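Uncharacterized protein (Methylibium petroleiphilum, PDB 3PL0) is a BsmA homologue with a cupin-type double-stranded beta-helix fold that probably acts as an iron- and 2-oxoglutarate-dependent dioxygenase. Local coordinates at residues A[141-153]-A[236-250]. Numbering follows the deposited sequence.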
# COMPACT_ATOMS: atom_id res chain seq x y z
N ARG A 141 -8.37 -18.21 -0.44
CA ARG A 141 -7.01 -17.80 -0.84
C ARG A 141 -6.97 -16.35 -1.24
O ARG A 141 -7.77 -15.90 -2.04
CB ARG A 141 -6.48 -18.60 -2.04
CG ARG A 141 -6.33 -20.09 -1.86
CD ARG A 141 -5.71 -20.68 -3.11
NE ARG A 141 -5.73 -22.14 -3.12
CZ ARG A 141 -4.82 -22.93 -2.55
NH1 ARG A 141 -3.77 -22.42 -1.89
NH2 ARG A 141 -4.95 -24.26 -2.64
N TRP A 142 -6.01 -15.61 -0.72
CA TRP A 142 -5.67 -14.30 -1.23
C TRP A 142 -4.41 -14.35 -2.09
O TRP A 142 -3.41 -14.98 -1.73
CB TRP A 142 -5.39 -13.29 -0.08
CG TRP A 142 -6.58 -12.81 0.72
CD1 TRP A 142 -6.76 -12.91 2.07
CD2 TRP A 142 -7.71 -12.11 0.23
NE1 TRP A 142 -7.94 -12.32 2.45
CE2 TRP A 142 -8.55 -11.84 1.32
CE3 TRP A 142 -8.11 -11.72 -1.05
CZ2 TRP A 142 -9.76 -11.14 1.19
CZ3 TRP A 142 -9.31 -11.03 -1.19
CH2 TRP A 142 -10.11 -10.75 -0.08
N TYR A 143 -4.45 -13.63 -3.20
CA TYR A 143 -3.30 -13.37 -4.03
C TYR A 143 -2.86 -11.95 -3.73
O TYR A 143 -3.61 -10.98 -3.98
CB TYR A 143 -3.66 -13.52 -5.50
CG TYR A 143 -4.14 -14.93 -5.77
CD1 TYR A 143 -5.45 -15.29 -5.52
CD2 TYR A 143 -3.25 -15.92 -6.20
CE1 TYR A 143 -5.88 -16.63 -5.74
CE2 TYR A 143 -3.66 -17.21 -6.43
CZ TYR A 143 -4.98 -17.56 -6.18
OH TYR A 143 -5.40 -18.84 -6.40
N ILE A 144 -1.65 -11.86 -3.17
CA ILE A 144 -1.11 -10.63 -2.56
C ILE A 144 0.08 -10.15 -3.38
O ILE A 144 1.03 -10.91 -3.63
CB ILE A 144 -0.60 -10.92 -1.10
CG1 ILE A 144 -1.73 -11.53 -0.26
CG2 ILE A 144 0.03 -9.68 -0.45
CD1 ILE A 144 -1.31 -11.96 1.14
N GLU A 145 0.06 -8.88 -3.76
CA GLU A 145 1.27 -8.24 -4.28
C GLU A 145 1.79 -7.19 -3.28
O GLU A 145 1.00 -6.53 -2.61
CB GLU A 145 0.99 -7.59 -5.63
CG GLU A 145 0.43 -8.56 -6.69
CD GLU A 145 0.41 -8.02 -8.13
OE1 GLU A 145 1.44 -7.47 -8.60
OE2 GLU A 145 -0.63 -8.21 -8.81
N ALA A 146 3.11 -7.11 -3.14
CA ALA A 146 3.73 -6.15 -2.25
C ALA A 146 4.56 -5.19 -3.09
O ALA A 146 5.38 -5.62 -3.89
CB ALA A 146 4.60 -6.85 -1.27
N HIS A 147 4.35 -3.88 -2.90
CA HIS A 147 5.11 -2.87 -3.62
C HIS A 147 5.71 -1.85 -2.64
O HIS A 147 5.05 -0.84 -2.30
CB HIS A 147 4.17 -2.13 -4.55
CG HIS A 147 3.46 -2.98 -5.54
ND1 HIS A 147 3.93 -3.12 -6.82
CD2 HIS A 147 2.32 -3.70 -5.46
CE1 HIS A 147 3.11 -3.91 -7.49
NE2 HIS A 147 2.12 -4.28 -6.69
N PRO A 148 6.92 -2.08 -2.16
CA PRO A 148 7.59 -1.04 -1.37
C PRO A 148 8.05 0.08 -2.28
O PRO A 148 8.61 -0.19 -3.36
CB PRO A 148 8.79 -1.74 -0.78
CG PRO A 148 9.05 -2.92 -1.68
CD PRO A 148 7.70 -3.33 -2.20
N PHE A 149 7.82 1.31 -1.86
CA PHE A 149 8.11 2.48 -2.67
C PHE A 149 8.95 3.47 -1.91
O PHE A 149 8.70 3.70 -0.74
CB PHE A 149 6.83 3.23 -3.00
CG PHE A 149 6.01 2.61 -4.09
CD1 PHE A 149 6.42 2.63 -5.41
CD2 PHE A 149 4.78 2.03 -3.79
CE1 PHE A 149 5.63 2.08 -6.41
CE2 PHE A 149 3.99 1.49 -4.78
CZ PHE A 149 4.41 1.52 -6.11
N ARG A 150 9.86 4.15 -2.62
CA ARG A 150 10.38 5.45 -2.17
C ARG A 150 10.26 6.42 -3.31
O ARG A 150 10.70 6.15 -4.42
CB ARG A 150 11.84 5.38 -1.75
CG ARG A 150 12.52 6.77 -1.58
CD ARG A 150 13.86 6.70 -0.91
NE ARG A 150 13.73 6.32 0.48
CZ ARG A 150 14.74 6.06 1.31
NH1 ARG A 150 16.03 6.20 0.94
NH2 ARG A 150 14.46 5.74 2.55
N ILE A 151 9.68 7.57 -3.03
CA ILE A 151 9.60 8.65 -3.99
C ILE A 151 10.55 9.73 -3.46
O ILE A 151 10.39 10.20 -2.33
CB ILE A 151 8.19 9.21 -4.10
CG1 ILE A 151 7.14 8.15 -4.43
CG2 ILE A 151 8.11 10.27 -5.19
CD1 ILE A 151 7.34 7.42 -5.74
N ASP A 152 11.50 10.14 -4.30
CA ASP A 152 12.58 11.06 -3.91
C ASP A 152 12.50 12.31 -4.77
O ASP A 152 12.43 12.23 -6.01
CB ASP A 152 13.93 10.37 -4.12
CG ASP A 152 15.04 11.02 -3.34
OD1 ASP A 152 15.17 12.25 -3.37
OD2 ASP A 152 15.80 10.29 -2.69
N THR A 153 12.52 13.47 -4.11
CA THR A 153 12.40 14.75 -4.77
C THR A 153 13.77 15.25 -5.29
O THR A 153 13.90 16.36 -5.74
CB THR A 153 11.74 15.80 -3.84
OG1 THR A 153 12.61 16.08 -2.74
CG2 THR A 153 10.37 15.30 -3.24
N ALA A 236 15.14 14.20 0.97
CA ALA A 236 13.78 14.61 0.83
C ALA A 236 13.01 13.51 0.10
O ALA A 236 13.00 13.47 -1.12
CB ALA A 236 13.71 15.95 0.09
N HIS A 237 12.36 12.63 0.84
CA HIS A 237 11.62 11.52 0.23
C HIS A 237 10.49 11.02 1.13
O HIS A 237 10.38 11.39 2.31
CB HIS A 237 12.59 10.37 -0.03
CG HIS A 237 13.30 9.90 1.20
ND1 HIS A 237 14.63 10.18 1.44
CD2 HIS A 237 12.85 9.22 2.28
CE1 HIS A 237 14.98 9.67 2.61
NE2 HIS A 237 13.91 9.10 3.15
N ARG A 238 9.64 10.17 0.55
CA ARG A 238 8.57 9.52 1.31
C ARG A 238 8.57 8.03 0.94
O ARG A 238 8.62 7.66 -0.25
CB ARG A 238 7.23 10.16 0.98
CG ARG A 238 6.01 9.50 1.60
CD ARG A 238 4.83 10.41 1.39
NE ARG A 238 3.58 9.92 1.98
CZ ARG A 238 2.68 9.17 1.36
NH1 ARG A 238 2.85 8.78 0.13
NH2 ARG A 238 1.57 8.86 1.97
N ASP A 239 8.44 7.21 1.97
CA ASP A 239 8.45 5.77 1.91
C ASP A 239 7.13 5.21 2.33
O ASP A 239 6.61 5.58 3.38
CB ASP A 239 9.50 5.23 2.91
CG ASP A 239 10.93 5.66 2.54
OD1 ASP A 239 11.18 5.89 1.35
OD2 ASP A 239 11.80 5.72 3.42
N THR A 240 6.62 4.29 1.52
CA THR A 240 5.37 3.58 1.74
C THR A 240 5.54 2.11 1.31
O THR A 240 6.54 1.71 0.61
CB THR A 240 4.23 4.18 0.92
OG1 THR A 240 4.64 4.35 -0.45
CG2 THR A 240 3.78 5.51 1.46
N LEU A 241 4.58 1.30 1.74
CA LEU A 241 4.43 -0.08 1.30
C LEU A 241 3.00 -0.28 0.89
O LEU A 241 2.12 -0.14 1.73
CB LEU A 241 4.72 -1.02 2.45
CG LEU A 241 4.50 -2.51 2.15
CD1 LEU A 241 5.42 -3.03 1.02
CD2 LEU A 241 4.73 -3.27 3.45
N VAL A 242 2.76 -0.65 -0.37
CA VAL A 242 1.41 -0.96 -0.83
C VAL A 242 1.23 -2.47 -0.94
O VAL A 242 2.03 -3.16 -1.60
CB VAL A 242 1.10 -0.29 -2.18
CG1 VAL A 242 -0.32 -0.72 -2.71
CG2 VAL A 242 1.23 1.27 -2.03
N LEU A 243 0.21 -3.00 -0.28
CA LEU A 243 -0.11 -4.43 -0.33
C LEU A 243 -1.49 -4.56 -0.96
O LEU A 243 -2.44 -3.86 -0.55
CB LEU A 243 -0.11 -5.06 1.08
CG LEU A 243 1.17 -5.01 1.94
CD1 LEU A 243 0.94 -5.47 3.41
CD2 LEU A 243 2.29 -5.80 1.29
N THR A 244 -1.62 -5.40 -1.97
CA THR A 244 -2.90 -5.60 -2.56
C THR A 244 -3.34 -7.04 -2.34
O THR A 244 -2.53 -7.98 -2.41
CB THR A 244 -2.92 -5.27 -4.05
OG1 THR A 244 -2.06 -6.16 -4.75
CG2 THR A 244 -2.48 -3.84 -4.29
N TYR A 245 -4.63 -7.21 -2.08
CA TYR A 245 -5.21 -8.52 -1.88
C TYR A 245 -6.32 -8.72 -2.92
O TYR A 245 -7.24 -7.88 -3.06
CB TYR A 245 -5.80 -8.62 -0.47
CG TYR A 245 -4.77 -8.62 0.63
CD1 TYR A 245 -4.03 -7.46 0.91
CD2 TYR A 245 -4.52 -9.76 1.39
CE1 TYR A 245 -3.07 -7.45 1.90
CE2 TYR A 245 -3.58 -9.77 2.39
CZ TYR A 245 -2.84 -8.61 2.64
OH TYR A 245 -1.90 -8.63 3.64
N ARG A 246 -6.26 -9.87 -3.60
CA ARG A 246 -7.22 -10.16 -4.65
C ARG A 246 -7.68 -11.63 -4.59
O ARG A 246 -6.85 -12.53 -4.41
CB ARG A 246 -6.60 -9.85 -6.00
CG ARG A 246 -7.61 -9.90 -7.20
CD ARG A 246 -7.01 -9.26 -8.44
NE ARG A 246 -8.03 -9.10 -9.47
CZ ARG A 246 -8.41 -10.07 -10.30
NH1 ARG A 246 -7.86 -11.27 -10.23
NH2 ARG A 246 -9.36 -9.85 -11.19
N SER A 247 -8.99 -11.83 -4.71
CA SER A 247 -9.61 -13.15 -4.83
C SER A 247 -9.47 -13.68 -6.24
O SER A 247 -9.47 -12.90 -7.16
CB SER A 247 -11.11 -13.02 -4.55
OG SER A 247 -11.72 -14.29 -4.56
N GLY A 248 -9.38 -15.00 -6.40
CA GLY A 248 -9.42 -15.66 -7.71
C GLY A 248 -8.04 -15.83 -8.34
O GLY A 248 -7.64 -16.93 -8.76
N GLY A 249 -7.29 -14.75 -8.39
CA GLY A 249 -5.91 -14.82 -8.83
C GLY A 249 -5.31 -13.43 -8.79
O GLY A 249 -5.99 -12.44 -8.47
N PHE A 250 -4.05 -13.34 -9.18
CA PHE A 250 -3.44 -12.02 -9.43
C PHE A 250 -4.10 -11.37 -10.63
O PHE A 250 -4.54 -12.07 -11.54
CB PHE A 250 -1.96 -12.18 -9.70
CG PHE A 250 -1.21 -12.74 -8.58
CD1 PHE A 250 -0.96 -11.97 -7.45
CD2 PHE A 250 -0.77 -14.04 -8.61
CE1 PHE A 250 -0.26 -12.49 -6.39
CE2 PHE A 250 -0.06 -14.55 -7.56
CZ PHE A 250 0.18 -13.78 -6.43
O HOH W 1 -8.96 -16.88 -4.04
O HOH W 2 -3.28 -8.52 -5.49
O HOH W 3 -0.87 -4.88 -7.01
O HOH W 4 16.41 13.51 -1.55
O HOH W 5 16.49 11.05 0.17
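Two long antiparallel strands at the heart of the double-stranded beta-helix, 141-152 and 237-246, pair from Tyr143-Arg246 to Asp152-His237, each hydrogen-bonded pair alternating with a non-hydrogen-bonded one. At the centre His147 and Val242 exchange two backbone bonds, His147 N to Val242 O at 2.8 Å. Near one end Arg150 meets Asp239 side-on, NE to OD1 at 2.7 Å and NH2 to OD2 at 2.8 Å; each oxygen accepts on its syn lone pair and lies in the guanidinium plane. With CG anti to the backbone N (chi1 167°) and the chain bent at chi3, the same guanidinium lies flat on the ring of His237, their planes 18° apart; NH1 makes a further salt bridge to Glu51. Replacing Arg150 with a leucine would probably leave the carboxylate of Asp239 without its counter-charge and the imidazole of His237 without its flat cover. Between strands 65-77 and 172-181, this pair forms the middle of the cupin sheet. One face packs on helix 118-134, where the small Ala146 and the branched Leu241 and Leu243 fit: Ala146 CB touches Leu243 CD2 at 3.6 Å. Further along, the edge of Tyr245 meets the face of Trp142 almost perpendicularly, while Ile144 CG1 lies over the Tyr245 ring; the polar ends of both aromatics are spent on helix carbonyls, Tyr245 OH on Leu124 and Trp142 NE1 on Gly128. On the other face Thr244 OG1 is linked through a water to the NE2 atom of His147; the His147 ring stacks on that of His70. Past the strand, Gly249 CA lies over the face of the Tyr143 ring, 3.5 Å from its centroid, and Phe250 folds back so that its face receives Tyr143 CB and the edge of that tyrosine ring.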